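Taurine dioxygenase (Burkholderia xenovorans, PDB 5KEU) probably works as an iron(II)- and 2-oxoglutarate-dependent dioxygenase of the TfdA family, and carries magnesium at its metal site in this crystal. Local coordinates at residues V59-E64 with V254-E259; P82-P87 with H95-S100; T120-D125 with A272-T277; G172-H177 with V201-L206. All coordinates share one frame; numbering follows the deposited sequence.

From the N terminus, strand 59-62 opens the long loop that contact 1 closes almost two hundred residues later, at strand 253-256, where the mixed sheet meets the four-stranded sheet. Contact 2 is nested within it and closes a short loop of seven residues beside strand 99-101, at one edge of the mixed sheet. Contact 3 opens next, at 120-125, but finds its partner at 272-277, past the end of contact 1, so the two cross along the chain; it sits at the metal. Contact 4, a pair of strands in the third sheet, lies inside the loops of both contact 1 and contact 3, on the opposite side of the chain's centre from contact 1.

Contact 1 of 4, residues V59-E64 with V254-E259; sequences VVFFRE and VRFKWE
Lys257 O is gripped end-on by both terminal nitrogens of Arg63: NH1 donates over 2.9 Å to Lys257 O at 157°, and NH2 adds a longer, more bent bond to the same atom. The oxygen lies in the guanidinium plane, which fixes the rotation of that group and leaves one of its faces for Phe256, whose CE1 lies over it, 3.1 Å from Arg63 NH2. Arg63 reaches this position through a bend at chi2 (-69°), and its NE turns to Glu32. Phe61 and Phe256 slide past each other in an offset stack, centroids 4.0 Å apart and planes only 9° from parallel. Farther along, Val59 CG1 and Val254 CG1 meet tip to tip at 4.0 Å. Beyond the arginine a water donates to both Glu64 OE2 and Glu259 OE1, two like charges 4.4 Å apart, and probably eases their repulsion. This is face-to-face packing of two sheets, consistent with the double-stranded beta-helix of the cupin clan: strand 59-62 runs between strands 31-34 and 263-267, strand 253-256 borders 150-154, and Trp152 of the latter touches Val59, Phe61, Val254 and Phe256.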
# COMPACT_ATOMS: atom_id res chain seq x y z
N VAL B 59 -13.16 -1.58 -7.37
CA VAL B 59 -13.47 -0.30 -6.72
C VAL B 59 -13.28 0.79 -7.76
O VAL B 59 -12.29 0.77 -8.50
CB VAL B 59 -12.59 -0.04 -5.47
CG1 VAL B 59 -11.07 -0.18 -5.77
CG2 VAL B 59 -12.90 1.32 -4.88
N VAL B 60 -14.24 1.71 -7.85
CA VAL B 60 -14.12 2.82 -8.79
C VAL B 60 -14.15 4.12 -8.02
O VAL B 60 -14.77 4.23 -6.95
CB VAL B 60 -15.21 2.79 -9.89
CG1 VAL B 60 -15.07 1.52 -10.75
CG2 VAL B 60 -16.63 2.89 -9.30
N PHE B 61 -13.47 5.13 -8.56
CA PHE B 61 -13.29 6.40 -7.89
C PHE B 61 -13.78 7.53 -8.78
O PHE B 61 -13.68 7.47 -10.00
CB PHE B 61 -11.82 6.64 -7.52
CG PHE B 61 -11.23 5.54 -6.66
CD1 PHE B 61 -11.49 5.50 -5.30
CD2 PHE B 61 -10.44 4.55 -7.23
CE1 PHE B 61 -10.94 4.50 -4.49
CE2 PHE B 61 -9.89 3.55 -6.45
CZ PHE B 61 -10.13 3.52 -5.07
N PHE B 62 -14.35 8.55 -8.14
CA PHE B 62 -14.74 9.79 -8.81
C PHE B 62 -14.04 10.95 -8.11
O PHE B 62 -13.72 10.87 -6.92
CB PHE B 62 -16.26 10.00 -8.78
CG PHE B 62 -17.06 8.81 -9.27
CD1 PHE B 62 -17.53 8.77 -10.58
CD2 PHE B 62 -17.38 7.76 -8.42
CE1 PHE B 62 -18.30 7.69 -11.04
CE2 PHE B 62 -18.15 6.68 -8.87
CZ PHE B 62 -18.60 6.65 -10.18
N ARG B 63 -13.79 12.02 -8.85
CA ARG B 63 -13.19 13.23 -8.30
C ARG B 63 -14.10 14.42 -8.56
O ARG B 63 -14.85 14.44 -9.54
CB ARG B 63 -11.81 13.53 -8.92
CG ARG B 63 -10.79 12.40 -8.83
CD ARG B 63 -10.34 12.17 -7.40
NE ARG B 63 -9.14 11.34 -7.32
CZ ARG B 63 -8.42 11.18 -6.21
NH1 ARG B 63 -8.79 11.78 -5.10
NH2 ARG B 63 -7.32 10.42 -6.22
N GLU B 64 -14.02 15.42 -7.68
CA GLU B 64 -14.73 16.69 -7.85
C GLU B 64 -16.24 16.48 -7.99
O GLU B 64 -16.90 17.12 -8.81
CB GLU B 64 -14.17 17.46 -9.05
CG GLU B 64 -12.67 17.69 -8.94
CD GLU B 64 -12.32 18.78 -7.95
OE1 GLU B 64 -13.05 19.80 -7.89
OE2 GLU B 64 -11.31 18.63 -7.22
N VAL B 254 -4.70 -1.56 -4.32
CA VAL B 254 -4.65 -0.20 -4.83
C VAL B 254 -4.81 0.74 -3.64
O VAL B 254 -5.50 0.43 -2.67
CB VAL B 254 -5.75 0.07 -5.89
CG1 VAL B 254 -7.15 0.04 -5.26
CG2 VAL B 254 -5.52 1.41 -6.59
N ARG B 255 -4.14 1.89 -3.72
CA ARG B 255 -4.19 2.90 -2.66
C ARG B 255 -4.79 4.18 -3.22
O ARG B 255 -4.52 4.56 -4.37
CB ARG B 255 -2.77 3.14 -2.11
CG ARG B 255 -2.68 4.21 -1.02
CD ARG B 255 -1.32 4.16 -0.36
NE ARG B 255 -1.10 5.23 0.61
CZ ARG B 255 -0.07 5.28 1.45
NH1 ARG B 255 0.82 4.29 1.45
NH2 ARG B 255 0.06 6.30 2.29
N PHE B 256 -5.59 4.88 -2.41
CA PHE B 256 -6.33 6.05 -2.89
C PHE B 256 -6.07 7.22 -1.94
O PHE B 256 -6.34 7.11 -0.73
CB PHE B 256 -7.83 5.75 -2.98
CG PHE B 256 -8.66 6.86 -3.56
CD1 PHE B 256 -8.59 7.17 -4.92
CD2 PHE B 256 -9.57 7.56 -2.77
CE1 PHE B 256 -9.38 8.17 -5.47
CE2 PHE B 256 -10.37 8.55 -3.31
CZ PHE B 256 -10.29 8.86 -4.65
N LYS B 257 -5.55 8.32 -2.47
CA LYS B 257 -5.40 9.55 -1.71
C LYS B 257 -6.63 10.41 -1.93
O LYS B 257 -6.89 10.86 -3.06
CB LYS B 257 -4.13 10.30 -2.09
CG LYS B 257 -3.94 11.62 -1.30
CD LYS B 257 -2.60 12.27 -1.62
CE LYS B 257 -2.32 13.47 -0.71
NZ LYS B 257 -3.37 14.53 -0.79
N TRP B 258 -7.38 10.65 -0.85
CA TRP B 258 -8.62 11.41 -0.90
C TRP B 258 -8.37 12.88 -1.19
O TRP B 258 -7.33 13.45 -0.84
CB TRP B 258 -9.38 11.27 0.43
CG TRP B 258 -9.90 9.87 0.65
CD1 TRP B 258 -9.24 8.82 1.22
CD2 TRP B 258 -11.18 9.36 0.25
NE1 TRP B 258 -10.04 7.70 1.21
CE2 TRP B 258 -11.24 8.01 0.62
CE3 TRP B 258 -12.30 9.94 -0.38
CZ2 TRP B 258 -12.36 7.21 0.38
CZ3 TRP B 258 -13.42 9.14 -0.61
CH2 TRP B 258 -13.44 7.79 -0.23
N GLU B 259 -9.34 13.50 -1.85
CA GLU B 259 -9.46 14.95 -1.92
C GLU B 259 -10.92 15.30 -1.66
O GLU B 259 -11.80 14.44 -1.79
CB GLU B 259 -9.00 15.50 -3.28
CG GLU B 259 -7.52 15.25 -3.58
CD GLU B 259 -6.97 16.18 -4.64
OE1 GLU B 259 -7.77 16.68 -5.47
OE2 GLU B 259 -5.75 16.43 -4.63
O HOH W 1 -9.93 16.11 -6.69

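Contact 2 of 4, residues P82-P87 with H95-S100; sequences PTLGHP and HPEVYS. With FMT (formic acid), chain S.
Leu84 and Gly85 run past the type I turn His95-Val98, their CA atoms nearest those of Glu97 and Pro96 respectively, with Leu84 CA 4.7 Å from Glu97 CA. With phi of Gly85 at 92°, a CB would be jammed against the carbonyl O of Leu84 and would also clash with Pro96 O; glycine avoids both. The turn also offers a CA-H...O contact, Glu97 CA lying 3.3 Å from Thr83 O. Among the side chains Tyr99 does most of the polar work. Its hydroxyl meets Thr83 OG1 at 2.8 Å, near the plane of the ring, and either group could be the donor; the two side chains cross at about a right angle. The same oxygen takes a weak bond from Gly85 N, which lies 2.9 Å from Tyr99 OH but at a poor angle of 128°. Thr83 OG1 is also hydrogen-bonded to Thr292 OG1, so the tyrosine hydroxyl joins a small polar chain. A water sits 2.7 Å from Glu97 O and also near Thr83 O, bridging the two backbones, although it has more acceptors in reach than protons to give. On the surface Leu84 CD2 lies alongside Glu97 CG at 3.9 Å and also touches Pro96 CG, while Pro82 CB meets the same Glu97 CG. The contact thus fastens a loop beside strand 99-101, an edge strand of the mixed sheet within this chain: strand 287-293 lies next to it, helix 313-322 packs on Thr83 and Tyr99, and helix 69-77 on Glu97 and Val98.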
# COMPACT_ATOMS: atom_id res chain seq x y z
N PRO B 82 -30.28 1.11 -0.25
CA PRO B 82 -29.38 1.56 0.82
C PRO B 82 -29.78 0.98 2.17
O PRO B 82 -30.96 0.90 2.50
CB PRO B 82 -29.54 3.09 0.80
CG PRO B 82 -30.03 3.39 -0.63
CD PRO B 82 -30.95 2.22 -0.94
N THR B 83 -28.78 0.57 2.96
CA THR B 83 -29.06 0.18 4.34
C THR B 83 -29.57 1.40 5.11
O THR B 83 -29.35 2.55 4.71
CB THR B 83 -27.82 -0.40 5.02
OG1 THR B 83 -26.81 0.61 5.11
CG2 THR B 83 -27.27 -1.55 4.17
N LEU B 84 -30.27 1.15 6.24
CA LEU B 84 -31.08 2.18 6.87
C LEU B 84 -30.64 2.55 8.30
O LEU B 84 -31.45 3.09 9.08
CB LEU B 84 -32.55 1.76 6.84
CG LEU B 84 -33.10 1.93 5.42
CD1 LEU B 84 -34.51 1.37 5.30
CD2 LEU B 84 -33.09 3.40 5.06
N GLY B 85 -29.38 2.33 8.66
CA GLY B 85 -28.77 3.06 9.76
C GLY B 85 -28.87 2.39 11.12
O GLY B 85 -29.59 1.41 11.32
N HIS B 86 -28.12 2.96 12.07
CA HIS B 86 -28.10 2.64 13.49
C HIS B 86 -28.57 3.84 14.30
O HIS B 86 -28.31 4.98 13.90
CB HIS B 86 -26.68 2.22 13.93
CG HIS B 86 -26.60 1.74 15.34
ND1 HIS B 86 -26.33 2.58 16.40
CD2 HIS B 86 -26.78 0.50 15.87
CE1 HIS B 86 -26.35 1.88 17.53
NE2 HIS B 86 -26.61 0.62 17.24
N PRO B 87 -29.29 3.64 15.40
CA PRO B 87 -29.76 4.79 16.20
C PRO B 87 -28.67 5.78 16.58
O PRO B 87 -28.94 6.99 16.68
CB PRO B 87 -30.36 4.12 17.44
CG PRO B 87 -30.78 2.76 16.98
CD PRO B 87 -29.80 2.35 15.92
N HIS B 95 -31.36 11.37 7.73
CA HIS B 95 -30.74 10.60 6.64
C HIS B 95 -30.33 9.24 7.17
O HIS B 95 -29.15 9.01 7.46
CB HIS B 95 -29.56 11.37 6.03
CG HIS B 95 -29.97 12.69 5.45
ND1 HIS B 95 -30.77 12.79 4.33
CD2 HIS B 95 -29.75 13.95 5.88
CE1 HIS B 95 -31.00 14.06 4.08
NE2 HIS B 95 -30.40 14.79 5.00
N PRO B 96 -31.28 8.33 7.32
CA PRO B 96 -30.95 7.01 7.89
C PRO B 96 -29.99 6.21 7.03
O PRO B 96 -29.36 5.27 7.54
CB PRO B 96 -32.33 6.32 7.99
CG PRO B 96 -33.15 6.99 6.94
CD PRO B 96 -32.70 8.44 6.95
N GLU B 97 -29.85 6.55 5.75
CA GLU B 97 -28.94 5.85 4.86
C GLU B 97 -27.49 6.29 5.01
O GLU B 97 -26.59 5.60 4.52
CB GLU B 97 -29.33 6.07 3.40
CG GLU B 97 -30.82 5.91 3.13
CD GLU B 97 -31.62 7.17 3.37
OE1 GLU B 97 -31.11 8.14 3.99
OE2 GLU B 97 -32.78 7.20 2.92
N VAL B 98 -27.25 7.43 5.64
CA VAL B 98 -25.93 8.06 5.59
C VAL B 98 -25.22 7.87 6.92
O VAL B 98 -25.75 8.23 7.98
CB VAL B 98 -26.05 9.55 5.23
CG1 VAL B 98 -24.66 10.19 5.11
CG2 VAL B 98 -26.87 9.69 3.92
N TYR B 99 -24.01 7.31 6.86
CA TYR B 99 -23.19 7.05 8.04
C TYR B 99 -22.08 8.09 8.08
O TYR B 99 -21.36 8.27 7.10
CB TYR B 99 -22.62 5.63 8.00
CG TYR B 99 -23.70 4.57 7.92
CD1 TYR B 99 -24.22 4.16 6.70
CD2 TYR B 99 -24.22 3.99 9.08
CE1 TYR B 99 -25.24 3.20 6.62
CE2 TYR B 99 -25.23 3.03 9.01
CZ TYR B 99 -25.74 2.64 7.78
OH TYR B 99 -26.74 1.69 7.72
N SER B 100 -21.96 8.77 9.22
CA SER B 100 -20.91 9.77 9.40
C SER B 100 -19.61 9.09 9.82
O SER B 100 -19.59 8.29 10.76
CB SER B 100 -21.36 10.79 10.44
OG SER B 100 -20.33 11.72 10.73
C FMT S . -22.95 14.43 10.83
O1 FMT S . -23.75 15.19 10.30
O2 FMT S . -21.73 14.57 10.79
O HOH W 2 -26.83 3.25 3.26

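Contact 3 of 4, residues T120-D125 with A272-T277; sequences TGWHTD and AHLAPT. With MG (magnesium ion), chain C; FMT (formic acid), chain T.
His123 crosses His273 at the metal, and its side chain can be followed atom by atom. CB holds CG between the backbone N and the carbonyl carbon (chi1 64°), which swings the ring over to the partner strand and brings CG near His273 O. ND1 donates to Gly121 O over 2.9 Å at 161°, almost in the ring plane; this second-shell bond fixes the ring's rotation and presents the other nitrogen to the metal. CE1 passes 3.4 Å from His273 NE2, CD2, on the other side of NE2, also comes near that atom, and the tip, His123 NE2, binds the magnesium ion at 1.9 Å. The two imidazole planes stand 62° apart, a relation neither stacked nor edge-to-face. His273 NE2 completes a second metal bond at 2.1 Å and Asp125 OD1 a third at 2.2 Å, the carboxylate lying at the edge of the His273 ring. This His-X-Asp...His set is the facial triad of two histidines and one carboxylate, which in the TfdA family normally holds iron(II) inside a double-stranded beta-helix; here two waters and Asn323 O fill the rest of the shell. The backbones set the triad up, since His123 and His273 form an antiparallel hydrogen-bonded pair: His123 N gives to His273 O at 3.0 Å, and His273 N to His123 O at 2.8 Å. On the reverse face of the strands Leu274 CB stands over the six-membered ring of Trp122 in a CH-pi contact, 3.7 Å from its centroid, and Leu274 also packs on Pro250 of the second subunit. A water links Gly121 O to Ala275 N.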
# COMPACT_ATOMS: atom_id res chain seq x y z
N THR B 120 -3.52 -6.69 9.72
CA THR B 120 -4.30 -6.00 10.74
C THR B 120 -5.07 -4.84 10.12
O THR B 120 -4.51 -4.02 9.39
CB THR B 120 -3.37 -5.49 11.85
OG1 THR B 120 -2.75 -6.62 12.47
CG2 THR B 120 -4.15 -4.71 12.88
N GLY B 121 -6.37 -4.80 10.40
CA GLY B 121 -7.22 -3.75 9.90
C GLY B 121 -7.84 -4.03 8.55
O GLY B 121 -8.81 -3.36 8.18
N TRP B 122 -7.32 -5.00 7.80
CA TRP B 122 -7.93 -5.37 6.53
C TRP B 122 -9.24 -6.10 6.77
O TRP B 122 -9.29 -7.02 7.60
CB TRP B 122 -6.99 -6.27 5.72
CG TRP B 122 -5.87 -5.53 5.08
CD1 TRP B 122 -4.60 -5.33 5.58
CD2 TRP B 122 -5.91 -4.90 3.80
NE1 TRP B 122 -3.85 -4.60 4.67
CE2 TRP B 122 -4.63 -4.33 3.57
CE3 TRP B 122 -6.90 -4.73 2.82
CZ2 TRP B 122 -4.32 -3.64 2.41
CZ3 TRP B 122 -6.59 -4.05 1.65
CH2 TRP B 122 -5.31 -3.50 1.46
N HIS B 123 -10.29 -5.72 6.05
CA HIS B 123 -11.59 -6.33 6.32
C HIS B 123 -12.54 -6.14 5.15
O HIS B 123 -12.39 -5.22 4.33
CB HIS B 123 -12.24 -5.75 7.57
CG HIS B 123 -12.58 -4.30 7.43
ND1 HIS B 123 -11.61 -3.32 7.41
CD2 HIS B 123 -13.77 -3.67 7.25
CE1 HIS B 123 -12.19 -2.14 7.24
NE2 HIS B 123 -13.50 -2.33 7.15
N THR B 124 -13.54 -7.00 5.11
CA THR B 124 -14.70 -6.86 4.25
C THR B 124 -15.85 -6.46 5.16
O THR B 124 -16.00 -7.02 6.25
CB THR B 124 -14.98 -8.16 3.51
OG1 THR B 124 -13.81 -8.52 2.73
CG2 THR B 124 -16.13 -8.01 2.57
N ASP B 125 -16.62 -5.46 4.76
CA ASP B 125 -17.56 -4.86 5.72
C ASP B 125 -18.66 -5.83 6.15
O ASP B 125 -19.31 -6.47 5.31
CB ASP B 125 -18.19 -3.62 5.12
CG ASP B 125 -17.25 -2.44 5.14
OD1 ASP B 125 -16.33 -2.39 6.01
OD2 ASP B 125 -17.43 -1.56 4.27
N ALA B 272 -11.41 -6.66 0.13
CA ALA B 272 -11.28 -6.17 1.49
C ALA B 272 -10.61 -4.80 1.41
O ALA B 272 -10.00 -4.47 0.39
CB ALA B 272 -10.45 -7.11 2.38
N HIS B 273 -10.74 -4.01 2.47
CA HIS B 273 -10.12 -2.69 2.46
C HIS B 273 -9.49 -2.39 3.82
O HIS B 273 -9.70 -3.10 4.81
CB HIS B 273 -11.11 -1.58 2.07
CG HIS B 273 -12.33 -1.53 2.95
ND1 HIS B 273 -13.41 -2.36 2.75
CD2 HIS B 273 -12.61 -0.79 4.04
CE1 HIS B 273 -14.32 -2.12 3.68
NE2 HIS B 273 -13.86 -1.18 4.48
N LEU B 274 -8.69 -1.33 3.83
CA LEU B 274 -7.86 -0.96 4.97
C LEU B 274 -8.08 0.52 5.22
O LEU B 274 -7.69 1.35 4.39
CB LEU B 274 -6.37 -1.25 4.67
CG LEU B 274 -5.39 -0.82 5.78
CD1 LEU B 274 -5.52 -1.69 7.04
CD2 LEU B 274 -3.94 -0.80 5.26
N ALA B 275 -8.68 0.86 6.37
CA ALA B 275 -8.85 2.26 6.75
C ALA B 275 -7.52 2.84 7.22
O ALA B 275 -6.65 2.10 7.70
CB ALA B 275 -9.90 2.40 7.85
N PRO B 276 -7.32 4.16 7.12
CA PRO B 276 -6.03 4.73 7.48
C PRO B 276 -5.75 4.67 8.97
O PRO B 276 -6.66 4.80 9.79
CB PRO B 276 -6.15 6.19 7.04
CG PRO B 276 -7.64 6.45 7.03
CD PRO B 276 -8.22 5.17 6.53
N THR B 277 -4.48 4.50 9.30
CA THR B 277 -4.03 4.80 10.65
C THR B 277 -3.00 5.92 10.68
O THR B 277 -2.75 6.47 11.76
CB THR B 277 -3.45 3.55 11.34
OG1 THR B 277 -2.33 3.06 10.59
CG2 THR B 277 -4.51 2.45 11.44
MG MG C . -14.68 -1.05 6.38
C FMT T . -4.11 -8.83 14.45
O1 FMT T . -4.69 -7.93 13.84
O2 FMT T . -3.72 -8.75 15.62
O HOH W 3 -9.24 -0.80 8.67
O HOH W 4 -16.06 0.26 5.84
O HOH W 5 -13.42 0.55 6.84

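Contact 4 of 4, residues G172-H177 with V201-L206; sequences GLRGVH and VTEHPL. With FMT (formic acid), chain R.
Gly175 and His177 pair with His204 and Thr202 in an antiparallel beta ladder, part of a five-stranded sheet, the strand directions 150° apart. Its backbone bonds come in reciprocal pairs: Gly175 N to His204 O at 2.7 Å, with His204 N returning to Gly175 O, and a matching couple between His177 and Thr202. Beyond the strand ends, Leu206 N adds one more backbone bond to Leu173 O. The salt bridge lies diagonally across it. Arg174 NE donates to Glu203 OE2 over 2.9 Å, NH2 adds a longer bond to the same oxygen, and both meet it on its anti side with guanidinium and carboxylate planes nearly perpendicular. Bends at chi2 (-89°) and chi3 fold the arginine back to make this side-on grip, and NH2 also reaches Gln305 O. In the apolar packing Val176 CG1 presses tightly on Val201 CG1, 3.5 Å away. The aromatic contact is T-shaped: the edge of His204 points at the face of His177, CD2 to CD2 at 3.6 Å. Outside partners hold these rings, Thr127 at His177 ND1 and Ser306 at His204 ND1. A water in the plane of the His177 ring sits 2.8 Å from His177 NE2 and donates to Pro205 O.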
# COMPACT_ATOMS: atom_id res chain seq x y z
N GLY B 172 -13.64 -26.09 -0.12
CA GLY B 172 -14.48 -26.92 0.72
C GLY B 172 -14.60 -26.45 2.15
O GLY B 172 -15.25 -27.12 2.96
N LEU B 173 -13.99 -25.32 2.50
CA LEU B 173 -13.91 -24.87 3.88
C LEU B 173 -14.92 -23.76 4.17
O LEU B 173 -15.30 -22.99 3.29
CB LEU B 173 -12.50 -24.37 4.19
CG LEU B 173 -11.39 -25.42 4.11
CD1 LEU B 173 -10.04 -24.77 4.40
CD2 LEU B 173 -11.67 -26.59 5.07
N ARG B 174 -15.34 -23.70 5.44
CA ARG B 174 -16.24 -22.67 5.95
C ARG B 174 -15.51 -21.93 7.07
O ARG B 174 -14.62 -22.50 7.72
CB ARG B 174 -17.54 -23.29 6.47
CG ARG B 174 -18.15 -24.33 5.49
CD ARG B 174 -19.09 -23.65 4.52
NE ARG B 174 -20.32 -23.25 5.20
CZ ARG B 174 -21.35 -22.66 4.60
NH1 ARG B 174 -21.30 -22.40 3.29
NH2 ARG B 174 -22.42 -22.33 5.30
N GLY B 175 -15.89 -20.67 7.29
CA GLY B 175 -15.26 -19.86 8.32
C GLY B 175 -16.30 -19.13 9.15
O GLY B 175 -17.35 -18.74 8.65
N VAL B 176 -16.00 -18.97 10.44
CA VAL B 176 -16.88 -18.27 11.37
C VAL B 176 -16.39 -16.84 11.51
O VAL B 176 -15.24 -16.60 11.90
CB VAL B 176 -16.92 -18.96 12.74
CG1 VAL B 176 -17.82 -18.16 13.69
CG2 VAL B 176 -17.44 -20.38 12.60
N HIS B 177 -17.27 -15.89 11.22
CA HIS B 177 -17.00 -14.46 11.34
C HIS B 177 -17.75 -13.92 12.54
O HIS B 177 -18.93 -14.25 12.72
CB HIS B 177 -17.46 -13.70 10.10
CG HIS B 177 -16.81 -14.13 8.82
ND1 HIS B 177 -16.21 -13.23 7.96
CD2 HIS B 177 -16.68 -15.35 8.24
CE1 HIS B 177 -15.73 -13.88 6.91
NE2 HIS B 177 -16.02 -15.17 7.05
N VAL B 201 -22.55 -13.52 14.83
CA VAL B 201 -21.73 -14.67 14.45
C VAL B 201 -22.37 -15.34 13.24
O VAL B 201 -23.54 -15.73 13.29
CB VAL B 201 -21.57 -15.68 15.60
CG1 VAL B 201 -20.63 -16.80 15.21
CG2 VAL B 201 -21.09 -15.01 16.89
N THR B 202 -21.60 -15.52 12.17
CA THR B 202 -22.12 -16.13 10.96
C THR B 202 -21.07 -17.08 10.39
O THR B 202 -19.87 -16.78 10.42
CB THR B 202 -22.50 -15.07 9.90
OG1 THR B 202 -23.56 -14.24 10.40
CG2 THR B 202 -22.97 -15.72 8.58
N GLU B 203 -21.53 -18.21 9.87
CA GLU B 203 -20.65 -19.13 9.15
C GLU B 203 -20.76 -18.85 7.65
O GLU B 203 -21.84 -18.97 7.07
CB GLU B 203 -21.01 -20.58 9.46
CG GLU B 203 -20.04 -21.59 8.83
CD GLU B 203 -20.54 -23.03 8.98
OE1 GLU B 203 -20.53 -23.54 10.12
OE2 GLU B 203 -20.95 -23.61 7.96
N HIS B 204 -19.64 -18.46 7.03
CA HIS B 204 -19.57 -18.17 5.62
C HIS B 204 -18.69 -19.18 4.91
O HIS B 204 -17.80 -19.77 5.53
CB HIS B 204 -18.99 -16.76 5.37
CG HIS B 204 -19.91 -15.64 5.73
ND1 HIS B 204 -21.13 -15.45 5.11
CD2 HIS B 204 -19.77 -14.64 6.62
CE1 HIS B 204 -21.70 -14.37 5.61
NE2 HIS B 204 -20.90 -13.85 6.53
N PRO B 205 -18.88 -19.39 3.61
CA PRO B 205 -17.87 -20.13 2.85
C PRO B 205 -16.56 -19.36 2.84
O PRO B 205 -16.55 -18.13 2.83
CB PRO B 205 -18.47 -20.21 1.44
CG PRO B 205 -19.34 -18.97 1.36
CD PRO B 205 -19.96 -18.87 2.74
N LEU B 206 -15.45 -20.10 2.89
CA LEU B 206 -14.15 -19.44 2.72
C LEU B 206 -13.98 -18.93 1.30
O LEU B 206 -13.23 -17.98 1.07
CB LEU B 206 -13.01 -20.40 3.06
CG LEU B 206 -12.49 -20.48 4.49
CD1 LEU B 206 -11.12 -21.17 4.49
CD2 LEU B 206 -12.38 -19.09 5.09
C FMT R . -18.73 -23.54 1.01
O1 FMT R . -19.95 -23.55 1.23
O2 FMT R . -17.88 -24.23 1.60
O HOH W 6 -15.28 -16.82 4.91